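Local coordinates for DUF6844 domain-containing protein (Francisella tularensis subsp. tularensis, PDB 4QVR), which is of unknown function, carries a signal sequence that suggests export from the cytoplasm, and holds a DUF6844 domain, at residues A68-L73 and V320-D325; I97-M102 and S120-A125; A151-F156 and F245-G250; Y333-Y338 and N439-V444. One frame throughout, in Å; residues are numbered along the deposited sequence. Where two conformers were deposited one is given.

Interaction 1: A68-L73 and V320-D325; sequences ADVANL and VGFGED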
loop_
_atom_site.group_PDB
_atom_site.type_symbol
_atom_site.label_atom_id
_atom_site.label_comp_id
_atom_site.label_asym_id
_atom_site.label_seq_id
_atom_site.Cartn_x
_atom_site.Cartn_y
_atom_site.Cartn_z
ATOM N N ALA A 68 4.648 -17.186 13.749
ATOM C CA ALA A 68 5.782 -16.806 12.895
ATOM C C ALA A 68 5.939 -15.315 12.672
ATOM O O ALA A 68 6.956 -14.717 13.030
ATOM C CB ALA A 68 5.673 -17.503 11.540
ATOM N N ASP A 69 4.915 -14.716 12.088
ATOM C CA ASP A 69 4.994 -13.320 11.724
ATOM C C ASP A 69 5.038 -12.309 12.882
ATOM O O ASP A 69 5.466 -11.177 12.659
ATOM C CB ASP A 69 3.916 -12.969 10.672
ATOM C CG ASP A 69 2.493 -13.141 11.188
ATOM O OD1 ASP A 69 2.213 -12.759 12.347
ATOM O OD2 ASP A 69 1.642 -13.624 10.403
ATOM N N VAL A 70 4.647 -12.700 14.103
ATOM C CA VAL A 70 4.685 -11.755 15.241
ATOM C C VAL A 70 6.081 -11.115 15.355
ATOM O O VAL A 70 6.196 -9.915 15.609
ATOM C CB VAL A 70 4.243 -12.399 16.596
ATOM C CG1 VAL A 70 4.471 -11.440 17.762
ATOM C CG2 VAL A 70 2.774 -12.814 16.554
ATOM N N ALA A 71 7.127 -11.917 15.155
ATOM C CA ALA A 71 8.514 -11.434 15.186
ATOM C C ALA A 71 8.913 -10.844 13.830
ATOM O O ALA A 71 9.840 -10.047 13.758
ATOM C CB ALA A 71 9.469 -12.558 15.560
ATOM N N ASN A 72 8.239 -11.261 12.756
ATOM C CA ASN A 72 8.526 -10.728 11.418
ATOM C C ASN A 72 7.973 -9.319 11.297
ATOM O O ASN A 72 8.690 -8.389 10.917
ATOM C CB ASN A 72 7.900 -11.590 10.316
ATOM C CG ASN A 72 8.395 -13.024 10.332
ATOM O OD1 ASN A 72 7.644 -13.957 10.021
ATOM N ND2 ASN A 72 9.652 -13.211 10.707
ATOM N N LEU A 73 6.690 -9.166 11.618
ATOM C CA LEU A 73 6.047 -7.861 11.538
ATOM C C LEU A 73 6.592 -6.903 12.596
ATOM O O LEU A 73 6.813 -5.732 12.290
ATOM C CB LEU A 73 4.518 -7.984 11.596
ATOM C CG LEU A 73 3.929 -8.831 10.460
ATOM C CD1 LEU A 73 2.418 -8.806 10.488
ATOM C CD2 LEU A 73 4.426 -8.357 9.104
ATOM N N VAL A 320 1.362 -3.265 10.683
ATOM C CA VAL A 320 0.629 -3.995 11.673
ATOM C C VAL A 320 1.636 -4.560 12.636
ATOM O O VAL A 320 2.659 -5.101 12.237
ATOM C CB VAL A 320 -0.213 -5.137 11.090
ATOM C CG1 VAL A 320 -0.832 -5.958 12.205
ATOM C CG2 VAL A 320 -1.310 -4.579 10.196
ATOM N N GLY A 321 1.337 -4.411 13.916
ATOM C CA GLY A 321 2.175 -4.946 14.966
ATOM C C GLY A 321 1.290 -5.616 15.999
ATOM O O GLY A 321 0.051 -5.614 15.879
ATOM N N PHE A 322 1.930 -6.165 17.024
ATOM C CA PHE A 322 1.240 -6.883 18.101
ATOM C C PHE A 322 1.889 -6.496 19.414
ATOM O O PHE A 322 3.101 -6.606 19.551
ATOM C CB PHE A 322 1.340 -8.385 17.870
ATOM C CG PHE A 322 0.764 -8.835 16.545
ATOM C CD1 PHE A 322 -0.597 -9.077 16.405
ATOM C CD2 PHE A 322 1.587 -9.016 15.436
ATOM C CE1 PHE A 322 -1.121 -9.495 15.196
ATOM C CE2 PHE A 322 1.065 -9.430 14.227
ATOM C CZ PHE A 322 -0.293 -9.669 14.100
ATOM N N GLY A 323 1.088 -6.021 20.368
ATOM C CA GLY A 323 1.609 -5.560 21.665
ATOM C C GLY A 323 1.836 -6.640 22.713
ATOM O O GLY A 323 1.663 -7.832 22.439
ATOM N N GLU A 324 2.238 -6.203 23.909
ATOM C CA GLU A 324 2.490 -7.089 25.061
ATOM C C GLU A 324 1.376 -8.123 25.214
ATOM O O GLU A 324 1.621 -9.328 25.231
ATOM C CB GLU A 324 2.581 -6.257 26.353
ATOM C CG GLU A 324 3.830 -5.384 26.503
ATOM C CD GLU A 324 5.039 -6.132 27.054
ATOM O OE1 GLU A 324 6.165 -5.874 26.572
ATOM O OE2 GLU A 324 4.873 -6.976 27.970
ATOM N N ASP A 325 0.147 -7.619 25.293
ATOM C CA ASP A 325 -1.066 -8.434 25.456
ATOM C C ASP A 325 -1.454 -9.350 24.271
ATOM O O ASP A 325 -2.530 -9.949 24.297
ATOM C CB ASP A 325 -2.254 -7.500 25.760
ATOM C CG ASP A 325 -2.504 -6.467 24.646
ATOM O OD1 ASP A 325 -1.666 -6.351 23.726
ATOM O OD2 ASP A 325 -3.532 -5.761 24.698
HETATM O O HOH W 1 4.971 -4.749 10.453
#

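Interaction 2: I97-M102 and S120-A125; sequences ILNDVM and SAIGTA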
loop_
_atom_site.group_PDB
_atom_site.type_symbol
_atom_site.label_atom_id
_atom_site.label_comp_id
_atom_site.label_asym_id
_atom_site.label_seq_id
_atom_site.Cartn_x
_atom_site.Cartn_y
_atom_site.Cartn_z
ATOM N N ILE A 97 18.711 2.632 -7.360
ATOM C CA ILE A 97 19.098 2.626 -5.964
ATOM C C ILE A 97 18.008 1.904 -5.188
ATOM O O ILE A 97 18.278 0.956 -4.456
ATOM C CB ILE A 97 19.252 4.033 -5.421
ATOM C CG1 ILE A 97 20.435 4.746 -6.090
ATOM C CG2 ILE A 97 19.505 3.999 -3.921
ATOM C CD1 ILE A 97 20.436 6.250 -5.868
ATOM N N LEU A 98 16.754 2.313 -5.390
ATOM C CA LEU A 98 15.632 1.693 -4.678
ATOM C C LEU A 98 15.435 0.192 -4.976
ATOM O O LEU A 98 15.135 -0.591 -4.061
ATOM C CB LEU A 98 14.357 2.462 -4.948
ATOM C CG LEU A 98 14.299 3.823 -4.273
ATOM C CD1 LEU A 98 13.089 4.572 -4.736
ATOM C CD2 LEU A 98 14.253 3.667 -2.780
ATOM N N ASN A 99 15.525 -0.199 -6.249
ATOM C CA ASN A 99 15.444 -1.605 -6.600
ATOM C C ASN A 99 16.543 -2.399 -5.905
ATOM O O ASN A 99 16.293 -3.501 -5.437
ATOM C CB ASN A 99 15.524 -1.815 -8.114
ATOM C CG ASN A 99 14.221 -1.450 -8.814
ATOM O OD1 ASN A 99 14.228 -0.754 -9.821
ATOM N ND2 ASN A 99 13.078 -1.896 -8.250
ATOM N N ASP A 100 17.762 -1.865 -5.855
ATOM C CA ASP A 100 18.858 -2.584 -5.202
ATOM C C ASP A 100 18.592 -2.757 -3.725
ATOM O O ASP A 100 18.676 -3.874 -3.216
ATOM C CB ASP A 100 20.201 -1.901 -5.396
ATOM C CG ASP A 100 20.715 -2.000 -6.823
ATOM O OD1 ASP A 100 20.232 -2.857 -7.604
ATOM O OD2 ASP A 100 21.640 -1.227 -7.159
ATOM N N VAL A 101 18.249 -1.678 -3.035
ATOM C CA VAL A 101 18.005 -1.781 -1.606
ATOM C C VAL A 101 16.768 -2.637 -1.292
ATOM O O VAL A 101 16.750 -3.339 -0.295
ATOM C CB VAL A 101 17.906 -0.414 -0.913
ATOM C CG1 VAL A 101 19.182 0.383 -1.134
ATOM C CG2 VAL A 101 16.714 0.352 -1.416
HETATM N N MSE A 102 15.746 -2.601 -2.137
HETATM C CA MSE A 102 14.575 -3.439 -1.863
HETATM C C MSE A 102 14.879 -4.894 -2.128
HETATM O O MSE A 102 14.486 -5.718 -1.332
HETATM C CB MSE A 102 13.308 -2.985 -2.552
HETATM C CG MSE A 102 12.919 -1.617 -2.018
HETATM SE SE MSE A 102 11.275 -1.125 -2.963
HETATM C CE MSE A 102 11.696 -1.049 -4.870
ATOM N N SER A 120 7.426 -5.435 -4.747
ATOM C CA SER A 120 8.039 -4.148 -4.508
ATOM C C SER A 120 7.638 -3.156 -5.628
ATOM O O SER A 120 7.350 -3.568 -6.765
ATOM C CB SER A 120 9.551 -4.310 -4.380
ATOM O OG SER A 120 10.112 -4.803 -5.559
ATOM N N ALA A 121 7.555 -1.870 -5.282
ATOM C CA ALA A 121 7.199 -0.810 -6.240
ATOM C C ALA A 121 7.766 0.519 -5.819
ATOM O O ALA A 121 8.063 0.766 -4.676
ATOM C CB ALA A 121 5.692 -0.680 -6.407
ATOM N N ILE A 122 7.924 1.385 -6.796
ATOM C CA ILE A 122 8.507 2.665 -6.584
ATOM C C ILE A 122 7.565 3.709 -7.095
ATOM O O ILE A 122 6.835 3.454 -8.022
ATOM C CB ILE A 122 9.788 2.721 -7.413
ATOM C CG1 ILE A 122 10.826 1.804 -6.792
ATOM C CG2 ILE A 122 10.311 4.155 -7.587
ATOM C CD1 ILE A 122 12.057 1.650 -7.664
ATOM N N GLY A 123 7.589 4.876 -6.469
ATOM C CA GLY A 123 6.835 6.030 -6.919
ATOM C C GLY A 123 7.797 7.206 -6.767
ATOM O O GLY A 123 8.717 7.138 -5.923
ATOM N N THR A 124 7.635 8.237 -7.614
ATOM C CA THR A 124 8.467 9.458 -7.588
ATOM C C THR A 124 7.637 10.729 -7.822
ATOM O O THR A 124 6.641 10.712 -8.522
ATOM C CB THR A 124 9.574 9.443 -8.662
ATOM O OG1 THR A 124 8.989 9.497 -9.976
ATOM C CG2 THR A 124 10.427 8.192 -8.523
ATOM N N ALA A 125 8.095 11.841 -7.265
ATOM C CA ALA A 125 7.401 13.113 -7.378
ATOM C C ALA A 125 8.452 14.160 -7.418
ATOM O O ALA A 125 9.522 13.947 -6.865
ATOM C CB ALA A 125 6.501 13.347 -6.188
#

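Interaction 3: A151-F156 and F245-G250; sequences AEYISF and FGNLSG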
loop_
_atom_site.group_PDB
_atom_site.type_symbol
_atom_site.label_atom_id
_atom_site.label_comp_id
_atom_site.label_asym_id
_atom_site.label_seq_id
_atom_site.Cartn_x
_atom_site.Cartn_y
_atom_site.Cartn_z
ATOM N N ALA A 151 -1.647 -2.842 -7.390
ATOM C CA ALA A 151 -2.135 -3.159 -8.723
ATOM C C ALA A 151 -1.372 -4.328 -9.325
ATOM O O ALA A 151 -1.959 -5.176 -10.023
ATOM C CB ALA A 151 -2.062 -1.915 -9.610
ATOM N N GLU A 152 -0.076 -4.405 -9.035
ATOM C CA GLU A 152 0.753 -5.508 -9.531
ATOM C C GLU A 152 0.395 -6.836 -8.879
ATOM O O GLU A 152 0.419 -7.882 -9.539
ATOM C CB GLU A 152 2.236 -5.171 -9.399
ATOM C CG GLU A 152 2.589 -4.040 -10.366
ATOM C CD GLU A 152 4.045 -3.648 -10.374
ATOM O OE1 GLU A 152 4.799 -4.064 -9.468
ATOM O OE2 GLU A 152 4.428 -2.890 -11.296
ATOM N N TYR A 153 0.053 -6.791 -7.598
ATOM C CA TYR A 153 -0.418 -7.969 -6.881
ATOM C C TYR A 153 -1.721 -8.466 -7.528
ATOM O O TYR A 153 -1.846 -9.627 -7.829
ATOM C CB TYR A 153 -0.638 -7.680 -5.390
ATOM C CG TYR A 153 -1.405 -8.780 -4.707
ATOM C CD1 TYR A 153 -0.806 -9.990 -4.397
ATOM C CD2 TYR A 153 -2.730 -8.617 -4.367
ATOM C CE1 TYR A 153 -1.524 -11.024 -3.789
ATOM C CE2 TYR A 153 -3.445 -9.638 -3.765
ATOM C CZ TYR A 153 -2.844 -10.839 -3.489
ATOM O OH TYR A 153 -3.581 -11.847 -2.888
ATOM N N ILE A 154 -2.674 -7.573 -7.773
ATOM C CA ILE A 154 -3.931 -7.969 -8.405
ATOM C C ILE A 154 -3.708 -8.575 -9.785
ATOM O O ILE A 154 -4.283 -9.613 -10.127
ATOM C CB ILE A 154 -4.910 -6.781 -8.466
ATOM C CG1 ILE A 154 -5.338 -6.429 -7.032
ATOM C CG2 ILE A 154 -6.143 -7.137 -9.299
ATOM C CD1 ILE A 154 -6.098 -5.128 -6.923
ATOM N N SER A 155 -2.842 -7.944 -10.553
ATOM C CA SER A 155 -2.501 -8.400 -11.890
ATOM C C SER A 155 -1.901 -9.811 -11.840
ATOM O O SER A 155 -2.197 -10.661 -12.658
ATOM C CB SER A 155 -1.498 -7.416 -12.506
ATOM O OG SER A 155 -1.195 -7.746 -13.846
ATOM N N PHE A 156 -1.055 -10.036 -10.853
ATOM C CA PHE A 156 -0.416 -11.317 -10.636
ATOM C C PHE A 156 -1.483 -12.352 -10.256
ATOM O O PHE A 156 -1.492 -13.457 -10.767
ATOM C CB PHE A 156 0.633 -11.161 -9.541
ATOM C CG PHE A 156 1.393 -12.398 -9.275
ATOM C CD1 PHE A 156 0.840 -13.404 -8.492
ATOM C CD2 PHE A 156 2.668 -12.563 -9.800
ATOM C CE1 PHE A 156 1.535 -14.573 -8.251
ATOM C CE2 PHE A 156 3.374 -13.733 -9.561
ATOM C CZ PHE A 156 2.804 -14.741 -8.788
ATOM N N PHE A 245 -9.065 -8.087 -5.724
ATOM C CA PHE A 245 -9.475 -6.921 -4.930
ATOM C C PHE A 245 -9.841 -7.333 -3.509
ATOM O O PHE A 245 -9.538 -6.606 -2.561
ATOM C CB PHE A 245 -10.653 -6.183 -5.553
ATOM C CG PHE A 245 -10.302 -5.420 -6.785
ATOM C CD1 PHE A 245 -9.567 -4.261 -6.698
ATOM C CD2 PHE A 245 -10.728 -5.836 -8.026
ATOM C CE1 PHE A 245 -9.249 -3.538 -7.827
ATOM C CE2 PHE A 245 -10.411 -5.110 -9.155
ATOM C CZ PHE A 245 -9.665 -3.968 -9.055
ATOM N N GLY A 246 -10.491 -8.490 -3.356
ATOM C CA GLY A 246 -10.864 -8.978 -2.025
ATOM C C GLY A 246 -9.646 -9.256 -1.123
ATOM O O GLY A 246 -9.699 -9.066 0.086
ATOM N N ASN A 247 -8.543 -9.692 -1.715
ATOM C CA ASN A 247 -7.329 -9.993 -0.963
ATOM C C ASN A 247 -6.485 -8.794 -0.565
ATOM O O ASN A 247 -5.501 -8.961 0.151
ATOM C CB ASN A 247 -6.435 -10.908 -1.788
ATOM C CG ASN A 247 -7.044 -12.261 -2.028
ATOM O OD1 ASN A 247 -8.105 -12.563 -1.520
ATOM N ND2 ASN A 247 -6.361 -13.088 -2.807
ATOM N N LEU A 248 -6.810 -7.593 -1.045
ATOM C CA LEU A 248 -6.005 -6.423 -0.705
ATOM C C LEU A 248 -5.843 -6.225 0.757
ATOM O O LEU A 248 -4.833 -5.725 1.202
ATOM C CB LEU A 248 -6.567 -5.127 -1.300
ATOM C CG LEU A 248 -6.299 -4.903 -2.770
ATOM C CD1 LEU A 248 -6.837 -3.541 -3.182
ATOM C CD2 LEU A 248 -4.817 -5.029 -3.056
ATOM N N SER A 249 -6.852 -6.596 1.509
ATOM C CA SER A 249 -6.822 -6.464 2.945
ATOM C C SER A 249 -5.717 -7.320 3.559
ATOM O O SER A 249 -5.379 -7.117 4.723
ATOM C CB SER A 249 -8.198 -6.816 3.514
ATOM O OG SER A 249 -8.633 -8.054 2.976
ATOM N N GLY A 250 -5.151 -8.258 2.792
ATOM C CA GLY A 250 -4.032 -9.103 3.266
ATOM C C GLY A 250 -2.688 -8.630 2.715
ATOM O O GLY A 250 -1.635 -9.106 3.117
#

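Interaction 4: Y333-Y338 and N439-V444; sequences YGQGSY and NIVYGV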
loop_
_atom_site.group_PDB
_atom_site.type_symbol
_atom_site.label_atom_id
_atom_site.label_comp_id
_atom_site.label_asym_id
_atom_site.label_seq_id
_atom_site.Cartn_x
_atom_site.Cartn_y
_atom_site.Cartn_z
ATOM N N TYR A 333 2.433 6.194 9.910
ATOM C CA TYR A 333 3.475 7.212 9.898
ATOM C C TYR A 333 3.034 8.453 9.183
ATOM O O TYR A 333 2.246 8.385 8.258
ATOM C CB TYR A 333 4.691 6.680 9.174
ATOM C CG TYR A 333 5.275 5.430 9.796
ATOM C CD1 TYR A 333 6.029 5.501 10.951
ATOM C CD2 TYR A 333 5.102 4.182 9.200
ATOM C CE1 TYR A 333 6.584 4.353 11.527
ATOM C CE2 TYR A 333 5.672 3.040 9.748
ATOM C CZ TYR A 333 6.403 3.133 10.923
ATOM O OH TYR A 333 6.963 2.009 11.480
ATOM N N GLY A 334 3.583 9.590 9.570
ATOM C CA GLY A 334 3.244 10.850 8.935
ATOM C C GLY A 334 4.320 11.859 9.185
ATOM O O GLY A 334 4.995 11.799 10.192
ATOM N N GLN A 335 4.483 12.798 8.266
ATOM C CA GLN A 335 5.498 13.830 8.388
ATOM C C GLN A 335 4.916 15.167 8.014
ATOM O O GLN A 335 3.941 15.218 7.268
ATOM C CB GLN A 335 6.696 13.528 7.478
ATOM C CG GLN A 335 7.321 12.197 7.811
ATOM C CD GLN A 335 8.509 11.825 6.956
ATOM O OE1 GLN A 335 9.052 12.629 6.213
ATOM N NE2 GLN A 335 8.928 10.585 7.086
ATOM N N GLY A 336 5.507 16.241 8.549
ATOM C CA GLY A 336 5.102 17.600 8.238
ATOM C C GLY A 336 6.339 18.479 8.317
ATOM O O GLY A 336 7.405 18.009 8.700
ATOM N N SER A 337 6.210 19.747 7.936
ATOM C CA SER A 337 7.324 20.682 7.995
ATOM C C SER A 337 6.784 22.089 8.162
ATOM O O SER A 337 5.579 22.304 8.018
ATOM C CB SER A 337 8.175 20.603 6.732
ATOM O OG SER A 337 7.396 20.898 5.593
ATOM N N TYR A 338 7.669 23.039 8.461
ATOM C CA TYR A 338 7.261 24.440 8.645
ATOM C C TYR A 338 7.907 25.386 7.627
ATOM O O TYR A 338 9.128 25.490 7.551
ATOM C CB TYR A 338 7.575 24.899 10.069
ATOM C CG TYR A 338 7.301 26.372 10.308
ATOM C CD1 TYR A 338 5.999 26.836 10.531
ATOM C CD2 TYR A 338 8.345 27.299 10.332
ATOM C CE1 TYR A 338 5.749 28.181 10.752
ATOM C CE2 TYR A 338 8.102 28.646 10.555
ATOM C CZ TYR A 338 6.806 29.082 10.764
ATOM O OH TYR A 338 6.567 30.418 10.985
ATOM N N ASN A 439 15.844 23.650 6.867
ATOM C CA ASN A 439 14.540 23.023 6.981
ATOM C C ASN A 439 14.491 21.912 8.020
ATOM O O ASN A 439 15.497 21.267 8.336
ATOM C CB ASN A 439 14.070 22.495 5.626
ATOM C CG ASN A 439 13.792 23.608 4.635
ATOM O OD1 ASN A 439 14.199 24.771 4.835
ATOM N ND2 ASN A 439 13.093 23.266 3.557
ATOM N N ILE A 440 13.288 21.695 8.528
ATOM C CA ILE A 440 13.047 20.736 9.560
ATOM C C ILE A 440 11.831 19.915 9.198
ATOM O O ILE A 440 10.843 20.451 8.693
ATOM C CB ILE A 440 12.750 21.443 10.894
ATOM C CG1 ILE A 440 13.849 22.457 11.210
ATOM C CG2 ILE A 440 12.576 20.426 12.031
ATOM C CD1 ILE A 440 13.511 23.357 12.375
ATOM N N VAL A 441 11.924 18.615 9.466
ATOM C CA VAL A 441 10.850 17.700 9.234
ATOM C C VAL A 441 10.388 17.176 10.583
ATOM O O VAL A 441 11.188 16.817 11.444
ATOM C CB VAL A 441 11.306 16.536 8.337
ATOM C CG1 VAL A 441 10.145 15.592 8.033
ATOM C CG2 VAL A 441 11.896 17.096 7.054
ATOM N N TYR A 442 9.082 17.171 10.770
ATOM C CA TYR A 442 8.485 16.668 11.974
ATOM C C TYR A 442 7.764 15.407 11.608
ATOM O O TYR A 442 7.366 15.226 10.454
ATOM C CB TYR A 442 7.495 17.682 12.521
ATOM C CG TYR A 442 8.138 18.989 12.886
ATOM C CD1 TYR A 442 8.650 19.197 14.152
ATOM C CD2 TYR A 442 8.258 20.008 11.946
ATOM C CE1 TYR A 442 9.254 20.394 14.487
ATOM C CE2 TYR A 442 8.855 21.205 12.261
ATOM C CZ TYR A 442 9.349 21.397 13.534
ATOM O OH TYR A 442 9.946 22.586 13.847
ATOM N N GLY A 443 7.574 14.529 12.574
ATOM C CA GLY A 443 6.873 13.304 12.286
ATOM C C GLY A 443 6.152 12.774 13.480
ATOM O O GLY A 443 6.437 13.161 14.622
ATOM N N VAL A 444 5.191 11.900 13.206
ATOM C CA VAL A 444 4.419 11.237 14.244
ATOM C C VAL A 444 4.195 9.798 13.839
ATOM O O VAL A 444 4.318 9.436 12.650
ATOM C CB VAL A 444 3.018 11.875 14.463
ATOM C CG1 VAL A 444 3.133 13.298 14.990
ATOM C CG2 VAL A 444 2.210 11.858 13.176
#

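Interaction 1: A68-L73 and V320-D325
V70, L73 and D69 of helix 67-78 gather round the ring of F322, in a helix-on-strand packing at the edge of a four-stranded antiparallel sheet. Strand 318-322 is an outermost strand of that sheet. The axes of 68-73 and 320-322 approach to 7.8 Å at 116° between their directions.

The van der Waals contacts centre on F322. Its CG is anti to the carbonyl carbon (chi1 -58°), which carries the ring toward the helix. V70 lies over one face, with V70 CG2 4.1 Å from F322 CD2. L73 comes to the ring edge, near its plane, and L73 CD1 is 4.0 Å from F322 CE2. D69 OD1 approaches obliquely, 4.0 Å from F322 CE2. The D69 and F322 side chains cross at about a right angle, although their planes are 7° apart. Beyond the two segments, L73 packs on L252 and I254 of strand 251-261.

The polar contacts use the backbone. N74, the residue after L73, bonds F322 O through its ND2. L73 CB rests 3.5 Å from the carbonyl oxygen V320 O. A water joins the two backbones there. It donates to L73 O at 2.8 Å and to V320 O at 2.9 Å.

Interaction 2: I97-M102 and S120-A125
The axes of helix segment 97-102 and strand segment 120-125 come within 9.2 Å, with their directions 152° apart, so the two run roughly antiparallel. This is helix-on-sheet packing: helix 94-108 lies against one side of a three-stranded antiparallel sheet, and strand 117-126 is an outermost strand of it.

I122 is the central side chain from the strand. L98, N99 and M102 of the helix meet it, and the contact between the segments is mainly apolar. L98 crosses I122 with two parts of its chain. L98 CB lies 3.7 Å from I122 CD1, and L98 CD1 lies 4.0 Å from I122 CG2. N99 lays its amide group near I122 CD1 and crosses I122 at about a right angle.

M102 is selenomethionine. Its chain is extended at chi2 (-180°) and bends at chi3 (-61°), which turns the terminal methyl toward I122. The selenium meets S120, two residues before I122 on the same face of the strand, with M102 SE 3.9 Å from S120 CB.

The rest of the sheet continues the packing. L98 and M102 both touch F257 of strand 251-261, and they reach A266 and V270 of strand 264-273, respectively. A121 points away from helix 94-108 and packs on K148 and A149 of helix 134-159. The strand is therefore held between two helices. The shortest approach between the segments is at the selenomethionine methyl: M102 CE is 3.5 Å from I122 CG1.

Interaction 3: A151-F156 and F245-G250
I154 and Y153 of helix 134-159 pack against the end of helix 224-246 and the 3-10 turn that follows it. The contact joins a long helix to the chain leading into strand 251-261. Its tight apolar part is buried. The I154 and F245 side chains cross at about a right angle, and I154 CD1 lies 3.6 Å from F245 CD1. The same methyl also meets L248, with I154 CD1 4.1 Å from L248 CD2. One methyl thus bridges the last helical turn and the 3-10 turn. F245 carries the apolar layer on to M380 and I384 of helix 374-385, and I154 touches I405 of helix 402-415.

The loose touch is between Y153 and L248, with Y153 CD2 4.4 Å from L248 CD2. The side nearer solvent is marked by N247, which is partly exposed yet firmly gripped by the buried Y153. Y153 has CG anti to the backbone N (chi1 167°), which sends the phenol out to this turn. N247 CB sits at the ring edge, in its plane, 3.2 Å from Y153 OH. Two other rings meet Y153: Y117 edge-to-face, and Y273 with its plane nearly parallel.

The amide of N247 is used at both ends. OD1 accepts from K278 NZ, while ND2 donates to the phenol oxygen. The ring and amide planes are 44° apart, and the phenol oxygen is tilted slightly from the amide plane. The N247 ND2 to Y153 OH bond measures 3.0 Å, with an angle of 147° at the hydrogen.

Interaction 4: Y333-Y338 and N439-V444
G336 and Y442 form the shorter of two hydrogen-bonded pairs between antiparallel strands 328-337 and 440-448. Both bonds of the pair are 2.8 Å, from G336 N to Y442 O and from Y442 N to G336 O. The second is nearly straight, at 174°. G334 and V444 make the next such pair, with V444 N to G334 O at 3.0 Å. The return bond, from G334 N to V444 O, is longer at 3.2 Å and more bent, at 140°.

Between these pairs, Q335 faces G443 in a non-hydrogen-bonded pair. The CA atoms are close, 4.2 Å from Q335 CA to G443 CA. CA-H...O contacts add to the backbone seam: Q335 CA lies 3.1 Å from Y442 O.

Side chains then pack on both faces. Q335 and V441 share one face. Q335 is extended beyond CG (chi2 180°), which lays Q335 OE1 beside V441 CG1 at 3.6 Å and brings NE2 to M313 O. Y442 and V444 point to the other face. The edge of the Y442 ring runs past S337 CA, while I440 CG2 lies over one ring face, offset toward its rim.

The two strands are the inner pair of a four-stranded antiparallel sheet. Strand 318-322 flanks strand 328-337, and strand 424-433 flanks strand 440-448. On the face of Y442 and V444, both residues meet Y353 of helix 349-370. On the face of S337 and V441, V135 of helix 134-159 packs against both.

From the N terminus, helix 67-78 opens the longest loop, which interaction 1 closes at strand 318-322. Interactions 2 and 3 are nested inside that loop, one after the other. Interaction 2 closes a short loop, from helix 94-108 to strand 117-126. Interaction 3 then joins helix 134-159 to the end of helix 224-246. The two touch where S120 meets E152. Interaction 4 opens after interaction 1 has closed and brings strand 328-337 beside strand 440-448. Interactions 1 and 4 reach adjacent strands of the four-stranded sheet, with centres about 27 Å apart. Interaction 2 belongs to the three-stranded sheet, and interaction 3 to the helices beside it.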